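Long-range contacts in hypothetical protein, GDSL-like Lipase/Acylhydrolase family protein (Bacteroides uniformis, PDB 4M8K), which is a putative GDSL-like lipase/acylhydrolase that probably hydrolyses ester bonds: residues S85-T90 against Y144-A149; N122-G127 against E173-V178; A128-Y133 against T179-E184. All coordinates share one frame; numbering follows the deposited sequence.

Contact 1: residues S85-T90 against Y144-A149; sequences STVCHT and YSFRPA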
loop_
_atom_site.group_PDB
_atom_site.type_symbol
_atom_site.label_atom_id
_atom_site.label_comp_id
_atom_site.label_asym_id
_atom_site.label_seq_id
_atom_site.Cartn_x
_atom_site.Cartn_y
_atom_site.Cartn_z
ATOM N N SER A 85 -3.793 5.366 -7.644
ATOM C CA SER A 85 -3.573 4.032 -8.261
ATOM C C SER A 85 -4.350 2.909 -7.537
ATOM O O SER A 85 -4.528 2.911 -6.313
ATOM C CB SER A 85 -2.093 3.620 -8.325
ATOM O OG SER A 85 -1.530 3.495 -7.016
ATOM N N THR A 86 -4.870 2.005 -8.352
ATOM C CA THR A 86 -5.690 0.891 -7.947
ATOM C C THR A 86 -4.900 -0.389 -7.905
ATOM O O THR A 86 -3.887 -0.535 -8.569
ATOM C CB THR A 86 -6.824 0.655 -8.980
ATOM O OG1 THR A 86 -6.261 0.713 -10.278
ATOM C CG2 THR A 86 -7.910 1.698 -8.843
ATOM N N VAL A 87 -5.375 -1.355 -7.138
ATOM C CA VAL A 87 -4.802 -2.675 -7.195
ATOM C C VAL A 87 -5.063 -3.341 -8.543
ATOM O O VAL A 87 -4.153 -3.920 -9.139
ATOM C CB VAL A 87 -5.406 -3.547 -6.099
ATOM C CG1 VAL A 87 -5.019 -5.006 -6.279
ATOM C CG2 VAL A 87 -4.962 -3.021 -4.742
ATOM N N CYS A 88 -6.320 -3.310 -8.999
ATOM C CA CYS A 88 -6.711 -3.914 -10.247
ATOM C C CYS A 88 -6.513 -2.910 -11.414
ATOM O O CYS A 88 -6.238 -1.700 -11.175
ATOM C CB CYS A 88 -8.170 -4.449 -10.203
ATOM S SG CYS A 88 -9.446 -3.184 -10.256
ATOM N N HIS A 89 -6.705 -3.389 -12.651
ATOM C CA HIS A 89 -6.505 -2.523 -13.838
ATOM C C HIS A 89 -7.653 -1.577 -14.135
ATOM O O HIS A 89 -7.537 -0.766 -15.033
ATOM C CB HIS A 89 -6.258 -3.354 -15.072
ATOM C CG HIS A 89 -5.034 -4.205 -15.014
ATOM N ND1 HIS A 89 -3.814 -3.736 -14.602
ATOM C CD2 HIS A 89 -4.839 -5.495 -15.382
ATOM C CE1 HIS A 89 -2.915 -4.690 -14.716
ATOM N NE2 HIS A 89 -3.504 -5.762 -15.209
ATOM N N THR A 90 -8.771 -1.669 -13.421
ATOM C CA THR A 90 -9.870 -0.731 -13.629
ATOM C C THR A 90 -9.704 0.512 -12.780
ATOM O O THR A 90 -9.756 0.448 -11.557
ATOM C CB THR A 90 -11.244 -1.338 -13.252
ATOM O OG1 THR A 90 -11.467 -2.568 -13.958
ATOM C CG2 THR A 90 -12.380 -0.338 -13.540
ATOM N N TYR A 144 -8.815 -6.902 -14.478
ATOM C CA TYR A 144 -9.659 -5.687 -14.364
ATOM C C TYR A 144 -10.557 -5.759 -13.133
ATOM O O TYR A 144 -11.094 -4.758 -12.719
ATOM C CB TYR A 144 -10.483 -5.451 -15.668
ATOM C CG TYR A 144 -9.661 -4.834 -16.748
ATOM C CD1 TYR A 144 -9.542 -3.454 -16.813
ATOM C CD2 TYR A 144 -8.983 -5.601 -17.695
ATOM C CE1 TYR A 144 -8.747 -2.871 -17.752
ATOM C CE2 TYR A 144 -8.158 -5.012 -18.639
ATOM C CZ TYR A 144 -8.068 -3.646 -18.669
ATOM O OH TYR A 144 -7.299 -3.041 -19.620
ATOM N N SER A 145 -10.722 -6.946 -12.530
ATOM C CA SER A 145 -11.541 -7.076 -11.351
ATOM C C SER A 145 -10.692 -7.129 -10.043
ATOM O O SER A 145 -9.526 -7.563 -10.046
ATOM C CB SER A 145 -12.420 -8.335 -11.451
ATOM O OG SER A 145 -13.425 -8.131 -12.440
ATOM N N PHE A 146 -11.294 -6.718 -8.946
ATOM C CA PHE A 146 -10.528 -6.595 -7.701
ATOM C C PHE A 146 -10.005 -7.907 -7.086
ATOM O O PHE A 146 -8.792 -8.041 -6.716
ATOM C CB PHE A 146 -11.330 -5.863 -6.643
ATOM C CG PHE A 146 -10.517 -5.595 -5.410
ATOM C CD1 PHE A 146 -9.559 -4.563 -5.423
ATOM C CD2 PHE A 146 -10.612 -6.392 -4.294
ATOM C CE1 PHE A 146 -8.741 -4.353 -4.352
ATOM C CE2 PHE A 146 -9.819 -6.126 -3.178
ATOM C CZ PHE A 146 -8.876 -5.114 -3.222
ATOM N N ARG A 147 -10.881 -8.879 -6.914
ATOM C CA ARG A 147 -10.428 -10.117 -6.293
ATOM C C ARG A 147 -9.327 -10.842 -7.092
ATOM O O ARG A 147 -8.305 -11.184 -6.496
ATOM C CB ARG A 147 -11.579 -11.044 -5.999
ATOM C CG ARG A 147 -12.462 -10.515 -4.870
ATOM C CD ARG A 147 -13.756 -11.303 -4.813
ATOM N NE ARG A 147 -14.664 -10.845 -3.751
ATOM C CZ ARG A 147 -15.947 -11.186 -3.680
ATOM N NH1 ARG A 147 -16.487 -11.956 -4.625
ATOM N NH2 ARG A 147 -16.707 -10.762 -2.675
ATOM N N PRO A 148 -9.523 -11.076 -8.418
ATOM C CA PRO A 148 -8.388 -11.687 -9.120
ATOM C C PRO A 148 -7.088 -10.857 -9.023
ATOM O O PRO A 148 -6.030 -11.424 -8.822
ATOM C CB PRO A 148 -8.877 -11.778 -10.558
ATOM C CG PRO A 148 -10.389 -11.723 -10.487
ATOM C CD PRO A 148 -10.694 -10.879 -9.285
ATOM N N ALA A 149 -7.186 -9.524 -9.157
ATOM C CA ALA A 149 -6.000 -8.648 -9.071
ATOM C C ALA A 149 -5.253 -8.716 -7.735
ATOM O O ALA A 149 -4.038 -8.831 -7.739
ATOM C CB ALA A 149 -6.380 -7.222 -9.402
#
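In this SGNH-hydrolase (GDSL) fold, the loop that leaves strand 75-81 sets Val-87 to Thr-90 against Tyr-144 and the first turn of helix 146-160. The polar link is a short one: Thr-90 OG1 donates to Tyr-144 O at 2.5 Å, arriving in the carbonyl plane on a lone pair, with a C=O...OG1 angle of 128°. The same hydroxyl lies in the plane of the Tyr-144 ring, at its edge. One face of that ring receives His-89 CB, which sits 3.8 Å from the ring centroid in a CH-pi contact. Farther out, the imidazole turns its edge to this phenol in a T-shaped pair, centroids 5.6 Å apart and planes at 64°, while His-89 ND1 is held by Ser-101. Cutting Tyr-144 back to an alanine is likely to take away both the face under His-89 CB and the edge-to-face partner of the imidazole, opening a gap beside the loop. Deeper in, the contact is apolar and tight. Cys-88 CB meets Ala-149 CB at 3.4 Å, closer than carbons usually pack, and Val-87 CB meets Phe-146 CE1 at 3.9 Å, the two side chains crossing at a slant. Outside the two segments, the Asp-123 carboxylate takes the backbone N-H groups of both Val-87 and Cys-88. With chi1 at 74°, Cys-88 SG is tucked between its own backbone N and carbonyl carbon, where it accepts the N-H of Thr-90, N to SG 3.6 Å.

Contact 2: residues N122-G127 against E173-V178; sequences NDSWAG and ELSEEV. With ACT (acetate ion), chain C.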
loop_
_atom_site.group_PDB
_atom_site.type_symbol
_atom_site.label_atom_id
_atom_site.label_comp_id
_atom_site.label_asym_id
_atom_site.label_seq_id
_atom_site.Cartn_x
_atom_site.Cartn_y
_atom_site.Cartn_z
ATOM N N ASN A 122 -8.591 3.141 -3.767
ATOM C CA ASN A 122 -9.053 3.580 -5.059
ATOM C C ASN A 122 -9.952 2.535 -5.752
ATOM O O ASN A 122 -10.914 2.903 -6.433
ATOM C CB ASN A 122 -7.869 3.965 -5.930
ATOM C CG ASN A 122 -7.186 5.232 -5.423
ATOM O OD1 ASN A 122 -7.812 6.300 -5.327
ATOM N ND2 ASN A 122 -5.918 5.112 -5.085
ATOM N N ASP A 123 -9.669 1.252 -5.552
ATOM C CA ASP A 123 -10.567 0.216 -6.089
ATOM C C ASP A 123 -11.964 0.406 -5.515
ATOM O O ASP A 123 -12.974 0.321 -6.238
ATOM C CB ASP A 123 -10.048 -1.192 -5.800
ATOM C CG ASP A 123 -8.626 -1.403 -6.324
ATOM O OD1 ASP A 123 -7.684 -0.792 -5.731
ATOM O OD2 ASP A 123 -8.427 -2.124 -7.368
ATOM N N SER A 124 -12.032 0.722 -4.217
ATOM C CA SER A 124 -13.312 0.988 -3.544
ATOM C C SER A 124 -13.959 2.264 -4.040
ATOM O O SER A 124 -15.110 2.260 -4.461
ATOM C CB SER A 124 -13.105 1.036 -2.051
ATOM O OG SER A 124 -14.338 1.022 -1.367
ATOM N N TRP A 125 -13.222 3.366 -4.003
ATOM C CA TRP A 125 -13.802 4.634 -4.397
ATOM C C TRP A 125 -14.163 4.681 -5.865
ATOM O O TRP A 125 -15.122 5.329 -6.212
ATOM C CB TRP A 125 -12.858 5.748 -4.135
ATOM C CG TRP A 125 -12.591 6.055 -2.706
ATOM C CD1 TRP A 125 -13.214 5.566 -1.614
ATOM C CD2 TRP A 125 -11.659 7.038 -2.235
ATOM N NE1 TRP A 125 -12.702 6.140 -0.466
ATOM C CE2 TRP A 125 -11.743 7.053 -0.824
ATOM C CE3 TRP A 125 -10.728 7.865 -2.867
ATOM C CZ2 TRP A 125 -10.922 7.874 -0.034
ATOM C CZ3 TRP A 125 -9.909 8.697 -2.083
ATOM C CH2 TRP A 125 -10.041 8.715 -0.683
ATOM N N ALA A 126 -13.417 3.990 -6.731
ATOM C CA ALA A 126 -13.763 4.001 -8.159
ATOM C C ALA A 126 -14.849 3.010 -8.565
ATOM O O ALA A 126 -15.327 3.076 -9.695
ATOM C CB ALA A 126 -12.516 3.753 -9.008
ATOM N N GLY A 127 -15.254 2.121 -7.660
ATOM C CA GLY A 127 -16.296 1.183 -7.971
ATOM C C GLY A 127 -15.842 0.122 -8.959
ATOM O O GLY A 127 -16.603 -0.322 -9.783
ATOM N N GLU A 173 -12.948 2.477 6.349
ATOM C CA GLU A 173 -14.042 3.134 5.614
ATOM C C GLU A 173 -14.112 2.756 4.130
ATOM O O GLU A 173 -14.626 3.493 3.322
ATOM C CB GLU A 173 -13.971 4.652 5.819
ATOM C CG GLU A 173 -14.013 5.015 7.306
ATOM C CD GLU A 173 -13.806 6.496 7.553
ATOM O OE1 GLU A 173 -12.697 6.993 7.359
ATOM O OE2 GLU A 173 -14.754 7.171 7.949
ATOM N N LEU A 174 -13.617 1.580 3.783
ATOM C CA LEU A 174 -13.796 1.053 2.417
ATOM C C LEU A 174 -15.041 0.182 2.289
ATOM O O LEU A 174 -15.610 -0.236 3.278
ATOM C CB LEU A 174 -12.562 0.268 1.993
ATOM C CG LEU A 174 -11.232 1.059 2.024
ATOM C CD1 LEU A 174 -10.156 0.203 1.380
ATOM C CD2 LEU A 174 -11.287 2.436 1.368
ATOM N N SER A 175 -15.450 -0.120 1.061
ATOM C CA SER A 175 -16.589 -1.006 0.851
ATOM C C SER A 175 -16.413 -2.286 1.592
ATOM O O SER A 175 -15.311 -2.753 1.791
ATOM C CB SER A 175 -16.794 -1.297 -0.651
ATOM O OG SER A 175 -15.794 -2.085 -1.229
ATOM N N GLU A 176 -17.550 -2.867 1.975
ATOM C CA GLU A 176 -17.604 -4.171 2.586
ATOM C C GLU A 176 -16.924 -5.191 1.730
ATOM O O GLU A 176 -16.148 -5.988 2.210
ATOM C CB GLU A 176 -19.065 -4.588 2.758
ATOM C CG GLU A 176 -19.282 -5.548 3.909
ATOM C CD GLU A 176 -20.765 -5.697 4.295
ATOM O OE1 GLU A 176 -21.654 -5.886 3.412
ATOM O OE2 GLU A 176 -21.035 -5.618 5.503
ATOM N N GLU A 177 -17.202 -5.167 0.447
ATOM C CA GLU A 177 -16.609 -6.150 -0.478
ATOM C C GLU A 177 -15.082 -6.041 -0.633
ATOM O O GLU A 177 -14.415 -7.057 -0.609
ATOM C CB GLU A 177 -17.300 -6.085 -1.837
ATOM C CG GLU A 177 -18.673 -6.715 -1.737
ATOM C CD GLU A 177 -19.537 -6.501 -2.962
ATOM O OE1 GLU A 177 -19.041 -5.972 -3.979
ATOM O OE2 GLU A 177 -20.732 -6.855 -2.897
ATOM N N VAL A 178 -14.530 -4.833 -0.775
ATOM C CA VAL A 178 -13.084 -4.663 -0.836
ATOM C C VAL A 178 -12.439 -5.043 0.502
ATOM O O VAL A 178 -11.395 -5.698 0.566
ATOM C CB VAL A 178 -12.710 -3.210 -1.271
ATOM C CG1 VAL A 178 -11.256 -2.871 -0.969
ATOM C CG2 VAL A 178 -12.979 -3.019 -2.767
HETATM C C ACT C . -5.672 7.880 -3.166
HETATM O O ACT C . -5.798 9.113 -3.241
HETATM O OXT ACT C . -4.854 7.307 -3.887
HETATM C CH3 ACT C . -6.471 7.057 -2.200
HETATM O O HOH W 1 -13.473 5.768 2.310
#
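Ser-124, on the short helix 121-126 of this SGNH-hydrolase fold, meets Ser-175 at the start of helix 176-189, and its hydroxyl oxygen is the polar centre of the contact. Ser-175 N donates to Ser-124 OG over 2.9 Å, almost straight at 171°. The Ser-124 side chain reaches across because OG stands anti to the backbone N (chi1 -168°), which carries it out toward the other segment. The two serine hydroxyls are also 3.4 Å apart, OG to OG, at best a weak bond. Around this pair the walls are apolar: Val-178 CG2 rests on Ser-124 CA at 4.1 Å, and Leu-174 CD2 comes equally close to Ser-124 CB. Next outward, a water spans the gap, accepting from Trp-125 NE1 at the edge of the indole and donating to Glu-173 O at 2.7 Å.

Behind this, Ser-175 is itself the N-cap of helix 176-189, its OG accepting from Val-178 N at 3.1 Å, so one residue caps its own helix and ties it to the neighbouring one. Separately, at the far end of helix 121-126, Gly-127 closes a Schellman motif with positive phi. On a different side of that helix lies a pocket with an acetate, probably from the crystallisation liquor, hydrogen-bonded to Ser-29, Gly-84 and His-205; together with Asn-122 these match the Ser-Gly-Asn-His set of the family, consistent with a catalytic centre and oxyanion hole. Asn-122 ND2 also binds Ser-85 O, and it donates to acetate OXT at 2.7 Å, with an N-H...O angle of 167°.

Contact 3: residues A128-Y133 against T179-E184; sequences APIGAY and TDSMDE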
loop_
_atom_site.group_PDB
_atom_site.type_symbol
_atom_site.label_atom_id
_atom_site.label_comp_id
_atom_site.label_asym_id
_atom_site.label_seq_id
_atom_site.Cartn_x
_atom_site.Cartn_y
_atom_site.Cartn_z
ATOM N N ALA A 128 -14.590 -0.296 -8.857
ATOM C CA ALA A 128 -14.058 -1.312 -9.743
ATOM C C ALA A 128 -14.812 -2.594 -9.486
ATOM O O ALA A 128 -15.234 -2.834 -8.364
ATOM C CB ALA A 128 -12.549 -1.499 -9.526
ATOM N N PRO A 129 -15.020 -3.396 -10.543
ATOM C CA PRO A 129 -15.749 -4.652 -10.388
ATOM C C PRO A 129 -15.027 -5.564 -9.446
ATOM O O PRO A 129 -13.793 -5.576 -9.437
ATOM C CB PRO A 129 -15.785 -5.232 -11.802
ATOM C CG PRO A 129 -14.743 -4.507 -12.587
ATOM C CD PRO A 129 -14.570 -3.181 -11.932
ATOM N N ILE A 130 -15.762 -6.304 -8.627
ATOM C CA ILE A 130 -15.147 -7.146 -7.605
ATOM C C ILE A 130 -14.656 -8.476 -8.135
ATOM O O ILE A 130 -13.627 -9.016 -7.680
ATOM C CB ILE A 130 -16.135 -7.376 -6.450
ATOM C CG1 ILE A 130 -16.392 -6.064 -5.753
ATOM C CG2 ILE A 130 -15.577 -8.350 -5.435
ATOM C CD1 ILE A 130 -15.203 -5.514 -4.991
ATOM N N GLY A 131 -15.434 -9.026 -9.061
ATOM C CA GLY A 131 -15.106 -10.296 -9.680
ATOM C C GLY A 131 -15.132 -11.458 -8.712
ATOM O O GLY A 131 -15.784 -11.376 -7.675
ATOM N N ALA A 132 -14.378 -12.502 -9.048
ATOM C CA ALA A 132 -14.338 -13.755 -8.280
ATOM C C ALA A 132 -12.977 -13.995 -7.665
ATOM O O ALA A 132 -11.936 -13.600 -8.217
ATOM C CB ALA A 132 -14.703 -14.915 -9.184
ATOM N N TYR A 133 -12.961 -14.609 -6.492
ATOM C CA TYR A 133 -11.717 -15.110 -5.938
ATOM C C TYR A 133 -11.103 -16.021 -6.971
ATOM O O TYR A 133 -11.805 -16.762 -7.638
ATOM C CB TYR A 133 -11.954 -15.883 -4.650
ATOM C CG TYR A 133 -12.496 -14.991 -3.581
ATOM C CD1 TYR A 133 -11.672 -14.052 -2.979
ATOM C CD2 TYR A 133 -13.849 -15.031 -3.210
ATOM C CE1 TYR A 133 -12.142 -13.218 -1.999
ATOM C CE2 TYR A 133 -14.350 -14.152 -2.242
ATOM C CZ TYR A 133 -13.484 -13.261 -1.624
ATOM O OH TYR A 133 -13.920 -12.387 -0.632
ATOM N N THR A 179 -13.082 -4.662 1.580
ATOM C CA THR A 179 -12.537 -4.925 2.894
ATOM C C THR A 179 -12.479 -6.437 3.197
ATOM O O THR A 179 -11.422 -6.979 3.635
ATOM C CB THR A 179 -13.374 -4.210 3.965
ATOM O OG1 THR A 179 -13.349 -2.780 3.720
ATOM C CG2 THR A 179 -12.786 -4.478 5.305
ATOM N N ASP A 180 -13.597 -7.101 2.958
ATOM C CA ASP A 180 -13.720 -8.521 3.225
ATOM C C ASP A 180 -12.819 -9.312 2.270
ATOM O O ASP A 180 -12.208 -10.341 2.653
ATOM C CB ASP A 180 -15.175 -9.002 3.058
ATOM C CG ASP A 180 -16.108 -8.568 4.193
ATOM O OD1 ASP A 180 -15.618 -8.101 5.236
ATOM O OD2 ASP A 180 -17.339 -8.719 4.016
ATOM N N SER A 181 -12.793 -8.889 1.012
ATOM C CA SER A 181 -11.989 -9.592 0.002
ATOM C C SER A 181 -10.498 -9.569 0.372
ATOM O O SER A 181 -9.828 -10.597 0.313
ATOM C CB SER A 181 -12.199 -9.007 -1.395
ATOM O OG SER A 181 -13.557 -9.144 -1.839
HETATM N N MSE A 182 -9.963 -8.415 0.767
HETATM C CA MSE A 182 -8.520 -8.354 1.144
HETATM C C MSE A 182 -8.252 -9.252 2.348
HETATM O O MSE A 182 -7.232 -9.935 2.404
HETATM C CB MSE A 182 -8.073 -6.922 1.411
HETATM C CG MSE A 182 -7.765 -6.298 0.088
HETATM SE SE MSE A 182 -6.858 -4.561 0.184
HETATM C CE MSE A 182 -8.158 -3.584 1.280
ATOM N N ASP A 183 -9.185 -9.339 3.289
ATOM C CA ASP A 183 -8.910 -10.127 4.486
ATOM C C ASP A 183 -8.900 -11.603 4.143
ATOM O O ASP A 183 -8.035 -12.339 4.585
ATOM C CB ASP A 183 -9.918 -9.834 5.584
ATOM C CG ASP A 183 -9.407 -10.255 6.947
ATOM O OD1 ASP A 183 -8.328 -9.866 7.360
ATOM O OD2 ASP A 183 -10.063 -11.001 7.618
ATOM N N GLU A 184 -9.872 -12.019 3.352
ATOM C CA GLU A 184 -9.960 -13.411 2.892
ATOM C C GLU A 184 -8.737 -13.835 2.045
ATOM O O GLU A 184 -8.177 -14.925 2.196
ATOM C CB GLU A 184 -11.229 -13.603 2.065
ATOM C CG GLU A 184 -11.297 -14.941 1.325
ATOM C CD GLU A 184 -11.280 -16.153 2.251
ATOM O OE1 GLU A 184 -11.290 -16.013 3.495
ATOM O OE2 GLU A 184 -11.274 -17.285 1.742
#
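Tyr-133 brings the outer end of its phenol up to helix 176-189 at Ser-181 and Glu-184, and van der Waals packing carries most of this contact. Tyr-133 OH reaches Ser-181 CA at 3.5 Å, and Tyr-133 CE1 meets Glu-184 CG at 3.8 Å. The Glu-184 chain crosses the tyrosine at about a right angle. With CG anti to the backbone N, the methylene is brought up to the ring; a bend at chi2 (61°) then swings the carboxylate aside, its plane 78° from that of the phenol. Ile-130 adds a looser van der Waals touch, CG2 to Ser-181 OG at 4.2 Å.

Ser-181 and Glu-184 have their polar partners beyond the two segments. Ser-181 OG is hydrogen-bonded both to Glu-177 O, one turn back in its helix, and to Arg-147 NE, while Glu-184 forms a salt bridge with Arg-187.

In the fold, this is a surface seam of the SGNH-hydrolase domain: the loop between helices 121-126 and 146-160 reaches helix 176-189 through Ile-130 and Tyr-133, fastened to the start of helix 146-160 by backbone bonds of Pro-129 and Ile-130, while Met-182 of helix 176-189 packs on strand 165-170.

In the fold
Contact 1 is the buried one; contacts 2 and 3 lie at the surface and share helix 176-189, touched near its capped start in contact 2 and farther along in contact 3. Their chemistry follows: contact 1 mixes aromatic and tight apolar packing with one short hydroxyl-to-carbonyl bond, contact 2 rests on one clear backbone-to-serine hydrogen bond and a bridging water, and contact 3 is mostly the end of a tyrosine packed against a helix. They interlock along the chain. The Phe-146 ring of contact 1 packs on Asp-123 of contact 2, and Asp-123 O lies 3.1 Å from Ala-128 N, a probable hydrogen bond leading into contact 3.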